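Local coordinates for cell surface protein (Putative S-layer protein) (Clostridioides difficile R20291, PDB 5NJL) that adopts an extended three-domain fold at the cell surface, probably as part of the S-layer, and shows cell adhesion in vitro, at residues E183-V187 with N188-K192; E7-K11 with K12-E16. All blocks are in the same frame, centred on the assembly; numbering follows the deposited sequence.

Contact 1 (E183-V187 with N188-K192). With SO4 (sulfate ion), chain I.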
ATOM      1  N   GLU A 183      29.574  26.073 -23.475  1.00 50.75           N
ATOM      2  CA  GLU A 183      30.210  27.398 -23.374  1.00 52.21           C
ATOM      3  C   GLU A 183      29.099  28.415 -23.602  1.00 43.37           C
ATOM      4  O   GLU A 183      28.232  28.232 -24.441  1.00 46.45           O
ATOM      5  CB  GLU A 183      31.418  27.581 -24.321  1.00 57.87           C
ATOM      6  CG  GLU A 183      32.748  27.196 -23.670  1.00 61.98           C
ATOM      7  CD  GLU A 183      33.916  27.056 -24.644  1.00 66.82           C
ATOM      8  OE1 GLU A 183      33.707  27.124 -25.876  1.00 70.26           O
ATOM      9  OE2 GLU A 183      35.060  26.864 -24.171  1.00 73.92           O
ATOM     10  N   GLY A 184      29.057  29.429 -22.758  1.00 39.84           N
ATOM     11  CA  GLY A 184      27.944  30.368 -22.784  1.00 35.78           C
ATOM     12  C   GLY A 184      26.808  30.051 -21.808  1.00 34.05           C
ATOM     13  O   GLY A 184      25.962  30.898 -21.583  1.00 32.97           O
ATOM     14  N   PHE A 185      26.768  28.845 -21.239  1.00 33.75           N
ATOM     15  CA  PHE A 185      25.761  28.513 -20.205  1.00 30.99           C
ATOM     16  C   PHE A 185      25.803  29.533 -19.058  1.00 28.98           C
ATOM     17  O   PHE A 185      26.875  29.878 -18.593  1.00 29.76           O
ATOM     18  CB  PHE A 185      26.030  27.129 -19.641  1.00 31.65           C
ATOM     19  CG  PHE A 185      25.108  26.748 -18.507  1.00 31.22           C
ATOM     20  CD1 PHE A 185      23.840  26.254 -18.776  1.00 31.20           C
ATOM     21  CD2 PHE A 185      25.495  26.909 -17.191  1.00 30.71           C
ATOM     22  CE1 PHE A 185      22.978  25.907 -17.745  1.00 31.28           C
ATOM     23  CE2 PHE A 185      24.639  26.568 -16.150  1.00 30.44           C
ATOM     24  CZ  PHE A 185      23.380  26.059 -16.429  1.00 31.43           C
ATOM     25  N   ARG A 186      24.644  30.019 -18.632  1.00 26.88           N
ATOM     26  CA  ARG A 186      24.536  30.907 -17.471  1.00 27.67           C
ATOM     27  C   ARG A 186      23.433  30.340 -16.571  1.00 27.73           C
ATOM     28  O   ARG A 186      22.405  29.844 -17.078  1.00 27.44           O
ATOM     29  CB  ARG A 186      24.172  32.335 -17.878  1.00 27.45           C
ATOM     30  CG  ARG A 186      25.196  33.065 -18.753  1.00 28.65           C
ATOM     31  CD  ARG A 186      26.414  33.511 -17.958  1.00 28.19           C
ATOM     32  NE  ARG A 186      27.420  32.471 -17.783  1.00 27.67           N
ATOM     33  CZ  ARG A 186      28.538  32.586 -17.055  1.00 28.64           C
ATOM     34  NH1 ARG A 186      28.836  33.714 -16.429  1.00 28.17           N
ATOM     35  NH2 ARG A 186      29.380  31.558 -16.966  1.00 29.47           N
ATOM     36  N   VAL A 187      23.629  30.399 -15.256  1.00 25.65           N
ATOM     37  CA  VAL A 187      22.640  29.779 -14.343  1.00 24.59           C
ATOM     38  C   VAL A 187      21.265  30.438 -14.409  1.00 25.20           C
ATOM     39  O   VAL A 187      20.253  29.786 -14.098  1.00 24.56           O
ATOM     40  CB  VAL A 187      23.121  29.687 -12.882  1.00 24.04           C
ATOM     41  CG1 VAL A 187      24.326  28.757 -12.789  1.00 25.01           C
ATOM     42  CG2 VAL A 187      23.404  31.041 -12.277  1.00 23.47           C
ATOM     43  N   ASN A 188      21.192  31.719 -14.779  1.00 25.73           N
ATOM     44  CA  ASN A 188      19.879  32.376 -14.884  1.00 26.32           C
ATOM     45  C   ASN A 188      19.003  31.843 -16.019  1.00 25.21           C
ATOM     46  O   ASN A 188      17.863  32.199 -16.073  1.00 26.77           O
ATOM     47  CB  ASN A 188      19.950  33.909 -14.939  1.00 26.89           C
ATOM     48  CG  ASN A 188      20.535  34.446 -16.235  1.00 28.43           C
ATOM     49  OD1 ASN A 188      21.207  33.756 -17.003  1.00 29.13           O
ATOM     50  ND2 ASN A 188      20.295  35.722 -16.457  1.00 32.63           N
ATOM     51  N   LYS A 189      19.529  30.997 -16.879  1.00 25.16           N
ATOM     52  CA  LYS A 189      18.711  30.283 -17.871  1.00 30.08           C
ATOM     53  C   LYS A 189      18.038  28.980 -17.335  1.00 29.79           C
ATOM     54  O   LYS A 189      17.220  28.376 -18.034  1.00 28.28           O
ATOM     55  CB  LYS A 189      19.553  29.974 -19.099  1.00 32.43           C
ATOM     56  CG  LYS A 189      20.124  31.217 -19.782  1.00 37.71           C
ATOM     57  CD  LYS A 189      19.041  32.237 -20.148  1.00 42.90           C
ATOM     58  CE  LYS A 189      19.563  33.308 -21.098  1.00 48.96           C
ATOM     59  NZ  LYS A 189      18.594  34.429 -21.209  1.00 51.44           N
ATOM     60  N   ILE A 190      18.364  28.581 -16.104  1.00 27.92           N
ATOM     61  CA  ILE A 190      17.756  27.398 -15.474  1.00 27.41           C
ATOM     62  C   ILE A 190      16.338  27.759 -15.100  1.00 27.67           C
ATOM     63  O   ILE A 190      16.093  28.790 -14.478  1.00 27.53           O
ATOM     64  CB  ILE A 190      18.520  26.936 -14.221  1.00 27.54           C
ATOM     65  CG1 ILE A 190      19.901  26.448 -14.615  1.00 26.14           C
ATOM     66  CG2 ILE A 190      17.740  25.840 -13.459  1.00 28.83           C
ATOM     67  CD1 ILE A 190      20.831  26.227 -13.437  1.00 26.46           C
ATOM     68  N   VAL A 191      15.403  26.917 -15.524  1.00 28.16           N
ATOM     69  CA  VAL A 191      14.008  27.007 -15.145  1.00 28.80           C
ATOM     70  C   VAL A 191      13.712  25.953 -14.092  1.00 27.70           C
ATOM     71  O   VAL A 191      12.980  26.224 -13.145  1.00 28.35           O
ATOM     72  CB  VAL A 191      13.082  26.852 -16.369  1.00 30.19           C
ATOM     73  CG1 VAL A 191      11.620  26.662 -15.946  1.00 31.52           C
ATOM     74  CG2 VAL A 191      13.214  28.078 -17.267  1.00 31.65           C
ATOM     75  N   LYS A 192      14.263  24.765 -14.246  1.00 25.78           N
ATOM     76  CA  LYS A 192      14.160  23.766 -13.202  1.00 28.91           C
ATOM     77  C   LYS A 192      15.372  22.889 -13.185  1.00 27.25           C
ATOM     78  O   LYS A 192      16.065  22.734 -14.198  1.00 29.49           O
ATOM     79  CB  LYS A 192      12.855  22.961 -13.331  1.00 33.44           C
ATOM     80  CG  LYS A 192      12.617  22.283 -14.648  1.00 35.02           C
ATOM     81  CD  LYS A 192      11.176  21.747 -14.754  1.00 36.43           C
ATOM     82  CE  LYS A 192      10.967  21.139 -16.128  1.00 35.93           C
ATOM     83  NZ  LYS A 192       9.652  20.502 -16.357  1.00 37.63           N
TER
HETATM   84  S   SO4 I 408      14.986  33.104 -22.220  1.00113.34           S
HETATM   85  O1  SO4 I 408      16.112  32.393 -22.875  1.00112.34           O
HETATM   86  O2  SO4 I 408      14.120  32.157 -21.482  1.00112.38           O
HETATM   87  O3  SO4 I 408      14.189  33.798 -23.261  1.00108.77           O
HETATM   88  O4  SO4 I 408      15.524  34.084 -21.246  1.00116.06           O

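Contact 2 (E7-K11 with K12-E16). With SO4 (sulfate ion), chain H; SO4 (sulfate ion), chain J.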
ATOM      1  N   GLU A   7     -11.237  -7.525   4.911  1.00 48.67           N
ATOM      2  CA  GLU A   7     -12.668  -7.703   4.769  1.00 48.62           C
ATOM      3  C   GLU A   7     -12.979  -9.188   4.615  1.00 45.76           C
ATOM      4  O   GLU A   7     -12.169  -9.952   4.090  1.00 39.69           O
ATOM      5  CB  GLU A   7     -13.162  -6.930   3.554  1.00 56.18           C
ATOM      6  CG  GLU A   7     -14.668  -6.752   3.504  1.00 65.39           C
ATOM      7  CD  GLU A   7     -15.128  -5.812   2.393  1.00 74.12           C
ATOM      8  OE1 GLU A   7     -16.173  -6.102   1.763  1.00 75.73           O
ATOM      9  OE2 GLU A   7     -14.454  -4.780   2.148  1.00 81.34           O
ATOM     10  N   THR A   8     -14.153  -9.579   5.084  1.00 40.76           N
ATOM     11  CA  THR A   8     -14.637 -10.929   4.928  1.00 41.51           C
ATOM     12  C   THR A   8     -15.924 -10.845   4.146  1.00 41.90           C
ATOM     13  O   THR A   8     -16.798 -10.029   4.458  1.00 45.05           O
ATOM     14  CB  THR A   8     -14.843 -11.598   6.291  1.00 41.58           C
ATOM     15  OG1 THR A   8     -13.564 -11.824   6.878  1.00 39.26           O
ATOM     16  CG2 THR A   8     -15.581 -12.957   6.142  1.00 41.51           C
ATOM     17  N   ILE A   9     -16.024 -11.670   3.106  1.00 40.95           N
ATOM     18  CA  ILE A   9     -17.219 -11.752   2.282  1.00 36.49           C
ATOM     19  C   ILE A   9     -17.650 -13.208   2.134  1.00 34.98           C
ATOM     20  O   ILE A   9     -16.891 -14.131   2.435  1.00 34.76           O
ATOM     21  CB  ILE A   9     -17.001 -11.114   0.889  1.00 36.71           C
ATOM     22  CG1 ILE A   9     -15.882 -11.818   0.105  1.00 35.87           C
ATOM     23  CG2 ILE A   9     -16.694  -9.623   1.032  1.00 39.40           C
ATOM     24  CD1 ILE A   9     -15.881 -11.461  -1.371  1.00 35.94           C
ATOM     25  N   THR A  10     -18.880 -13.396   1.681  1.00 34.37           N
ATOM     26  CA  THR A  10     -19.383 -14.733   1.394  1.00 35.45           C
ATOM     27  C   THR A  10     -18.980 -15.165  -0.021  1.00 35.59           C
ATOM     28  O   THR A  10     -18.615 -14.334  -0.871  1.00 33.19           O
ATOM     29  CB  THR A  10     -20.904 -14.785   1.490  1.00 33.91           C
ATOM     30  OG1 THR A  10     -21.483 -13.966   0.465  1.00 33.29           O
ATOM     31  CG2 THR A  10     -21.377 -14.294   2.883  1.00 36.94           C
ATOM     32  N   LYS A  11     -19.084 -16.460  -0.273  1.00 35.33           N
ATOM     33  CA  LYS A  11     -18.889 -16.981  -1.612  1.00 36.00           C
ATOM     34  C   LYS A  11     -19.845 -16.333  -2.615  1.00 38.45           C
ATOM     35  O   LYS A  11     -19.431 -16.008  -3.727  1.00 36.35           O
ATOM     36  CB  LYS A  11     -19.025 -18.510  -1.606  1.00 37.92           C
ATOM     37  CG  LYS A  11     -18.988 -19.161  -2.980  1.00 34.63           C
ATOM     38  CD  LYS A  11     -18.867 -20.668  -2.834  1.00 35.16           C
ATOM     39  CE  LYS A  11     -19.032 -21.336  -4.184  1.00 34.96           C
ATOM     40  NZ  LYS A  11     -18.635 -22.749  -4.096  1.00 37.52           N
ATOM     41  N   LYS A  12     -21.104 -16.121  -2.239  1.00 38.03           N
ATOM     42  CA  LYS A  12     -22.069 -15.424  -3.116  1.00 41.68           C
ATOM     43  C   LYS A  12     -21.614 -13.994  -3.447  1.00 39.61           C
ATOM     44  O   LYS A  12     -21.769 -13.536  -4.581  1.00 41.41           O
ATOM     45  CB  LYS A  12     -23.447 -15.282  -2.457  1.00 48.26           C
ATOM     46  CG  LYS A  12     -24.231 -16.540  -2.124  1.00 54.68           C
ATOM     47  CD  LYS A  12     -25.465 -16.116  -1.320  1.00 58.29           C
ATOM     48  CE  LYS A  12     -26.218 -17.288  -0.714  1.00 62.76           C
ATOM     49  NZ  LYS A  12     -27.399 -16.814   0.074  1.00 63.11           N
ATOM     50  N   GLU A  13     -21.092 -13.289  -2.442  1.00 36.73           N
ATOM     51  CA  GLU A  13     -20.609 -11.912  -2.632  1.00 39.33           C
ATOM     52  C   GLU A  13     -19.297 -11.841  -3.460  1.00 36.46           C
ATOM     53  O   GLU A  13     -18.953 -10.780  -3.990  1.00 35.03           O
ATOM     54  CB  GLU A  13     -20.390 -11.238  -1.275  1.00 42.32           C
ATOM     55  CG  GLU A  13     -21.687 -10.896  -0.563  1.00 45.39           C
ATOM     56  CD  GLU A  13     -21.501 -10.488   0.899  1.00 47.30           C
ATOM     57  OE1 GLU A  13     -20.487 -10.835   1.548  1.00 40.32           O
ATOM     58  OE2 GLU A  13     -22.409  -9.809   1.407  1.00 52.93           O
ATOM     59  N   ALA A  14     -18.577 -12.956  -3.552  1.00 33.54           N
ATOM     60  CA  ALA A  14     -17.337 -13.023  -4.350  1.00 34.32           C
ATOM     61  C   ALA A  14     -17.554 -12.761  -5.850  1.00 34.78           C
ATOM     62  O   ALA A  14     -16.598 -12.455  -6.556  1.00 33.63           O
ATOM     63  CB  ALA A  14     -16.624 -14.349  -4.122  1.00 33.91           C
ATOM     64  N   THR A  15     -18.789 -12.830  -6.352  1.00 33.99           N
ATOM     65  CA  THR A  15     -19.052 -12.417  -7.750  1.00 35.01           C
ATOM     66  C   THR A  15     -18.610 -10.959  -7.994  1.00 37.59           C
ATOM     67  O   THR A  15     -18.024 -10.638  -9.048  1.00 33.11           O
ATOM     68  CB  THR A  15     -20.542 -12.518  -8.122  1.00 38.60           C
ATOM     69  OG1 THR A  15     -21.314 -11.723  -7.202  1.00 37.34           O
ATOM     70  CG2 THR A  15     -21.007 -13.976  -8.095  1.00 39.11           C
ATOM     71  N   GLU A  16     -18.882 -10.087  -7.017  1.00 36.12           N
ATOM     72  CA  GLU A  16     -18.410  -8.698  -7.069  1.00 39.28           C
ATOM     73  C   GLU A  16     -16.883  -8.607  -6.966  1.00 35.70           C
ATOM     74  O   GLU A  16     -16.280  -7.776  -7.638  1.00 35.02           O
ATOM     75  CB  GLU A  16     -19.061  -7.823  -5.979  1.00 45.38           C
ATOM     76  CG  GLU A  16     -20.548  -7.524  -6.210  1.00 53.46           C
ATOM     77  CD  GLU A  16     -20.987  -6.166  -5.643  1.00 63.89           C
ATOM     78  OE1 GLU A  16     -21.827  -5.497  -6.293  1.00 72.31           O
ATOM     79  OE2 GLU A  16     -20.493  -5.756  -4.560  1.00 64.30           O
TER
HETATM   80  S   SO4 H 407     -22.236 -23.657  -3.540  1.00 84.04           S
HETATM   81  O1  SO4 H 407     -21.518 -23.955  -4.805  1.00 86.08           O
HETATM   82  O2  SO4 H 407     -23.491 -24.451  -3.527  1.00 85.24           O
HETATM   83  O3  SO4 H 407     -22.586 -22.214  -3.536  1.00 79.97           O
HETATM   84  O4  SO4 H 407     -21.412 -24.028  -2.358  1.00 67.26           O
HETATM   85  S   SO4 J 409     -29.172 -14.524   2.201  1.00 89.64           S
HETATM   86  O1  SO4 J 409     -28.663 -15.320   3.345  1.00 93.67           O
HETATM   87  O2  SO4 J 409     -30.334 -15.201   1.579  1.00 87.22           O
HETATM   88  O3  SO4 J 409     -29.591 -13.195   2.699  1.00 89.04           O
HETATM   89  O4  SO4 J 409     -28.103 -14.379   1.181  1.00 93.66           O

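Contact 1 (E183-V187 with N188-K192)
F185 O is gripped twice by the side chain of R186: NE donates to it at 2.8 Å and nearly straight (163°), close to the guanidinium plane, and NH2 adds a weak second bond. The R186 chain bends at chi2 and chi3, which folds the guanidinium back onto this carbonyl, and NH1 goes on to T147 O and T149 O.

Two backbone bonds follow. I190 N donates to V187 O at 3.0 Å, and K189 N reaches R186 O at 3.1 Å. In both the donor stands well above the carbonyl plane, as expected when a chain closes short i to i+3 turns, and together they wind 187-189 into a 3-10 turn within a long loop. From it the chain runs into a classic beta bulge, V191 and K192 both facing V171.

The apolar side chains gather on one flank of the turn. With CG1 of I190 beside its own backbone N (chi1 -66°), its CD1 methyl is carried to the flat F185 ring, which presents an edge to it, CZ at 3.9 Å. The same methyl lies 4.2 Å from V187 CB. Branched V187 and I190 fill the side against L143 of strand 138-145, while F185 packs on V125 and I190 on I122 of helix 122-125.

N188 OD1 rests against R186 CB at 3.4 Å, a van der Waals touch. K189, bent at chi2, leads away from the turn and donates from NZ to O4 of a sulfate ion at 3.1 Å; S173 OG also holds this ion, which probably came from the crystallisation liquor.

The chemistry implies a turn whose polar atoms are shared out: R186 O and V187 O are satisfied within it, whereas V187 N donates to D145 OD1 and N188 N to T151 OG1 outside it.

Contact 2 (E7-K11 with K12-E16)
This local, surface-lying contact joins the end of strand 5-10, an edge strand of its five-stranded mixed sheet, to the start of helix 14-25, and T10 and E13 make the turn by exchanging bonds. E13 N donates to T10 OG1 at 3.0 Å. In return T10 N donates to E13 OE1, also at 3.0 Å and nearly straight (168°), approaching the anti side of the carboxylate and somewhat out of its plane. T10 can accept because chi1 of 65° sets OG1 between its backbone N and carbonyl carbon, facing the incoming amide. E13, extended beyond CG, runs across T10, its CG 3.2 Å from T10 OG1 and its OE1 at the T10 amide. A14 N makes two weak bonds, to T10 O and K11 O.

Beneath these polar links, I9 CD1 reaches A14 CB at 4.1 Å. The small alanine lets the isoleucine come close, and the pair leans on I209 and I211 of strand 204-212. Extended K11 carries NZ to N65 O and L67 O at the end of helix 57-65, with a sulfate as a further partner. K12 runs outward, its NZ meeting O4 of another sulfate at 2.8 Å; both ions probably come from the crystallisation liquor.

Reciprocal side-chain to backbone bonds between threonine and the glutamate three residues on form a capping box, and the I9-A14 touch flanking it matches a hydrophobic staple at a helix start.

In the fold
Contacts 1 and 2 hold no element in common: their centres lie 59 Å apart, on opposite sides of the chain's centre, and their nearest atoms are about 39 Å apart. Contact 1 is partly buried, in the long loop between strands 152-158 and 199-200, and sets three hydrophobic side chains against neighbouring elements while main-chain carbonyls accept most of its bonds. Contact 2 is a surface contact at a strand-to-helix junction, where side-chain oxygens do the main work and the apolar part is one isoleucine-alanine pair. K189 and K12 end at sulfate ions on the surface, whereas K11 also ties contact 2 to main-chain carbonyls beside helix 57-65.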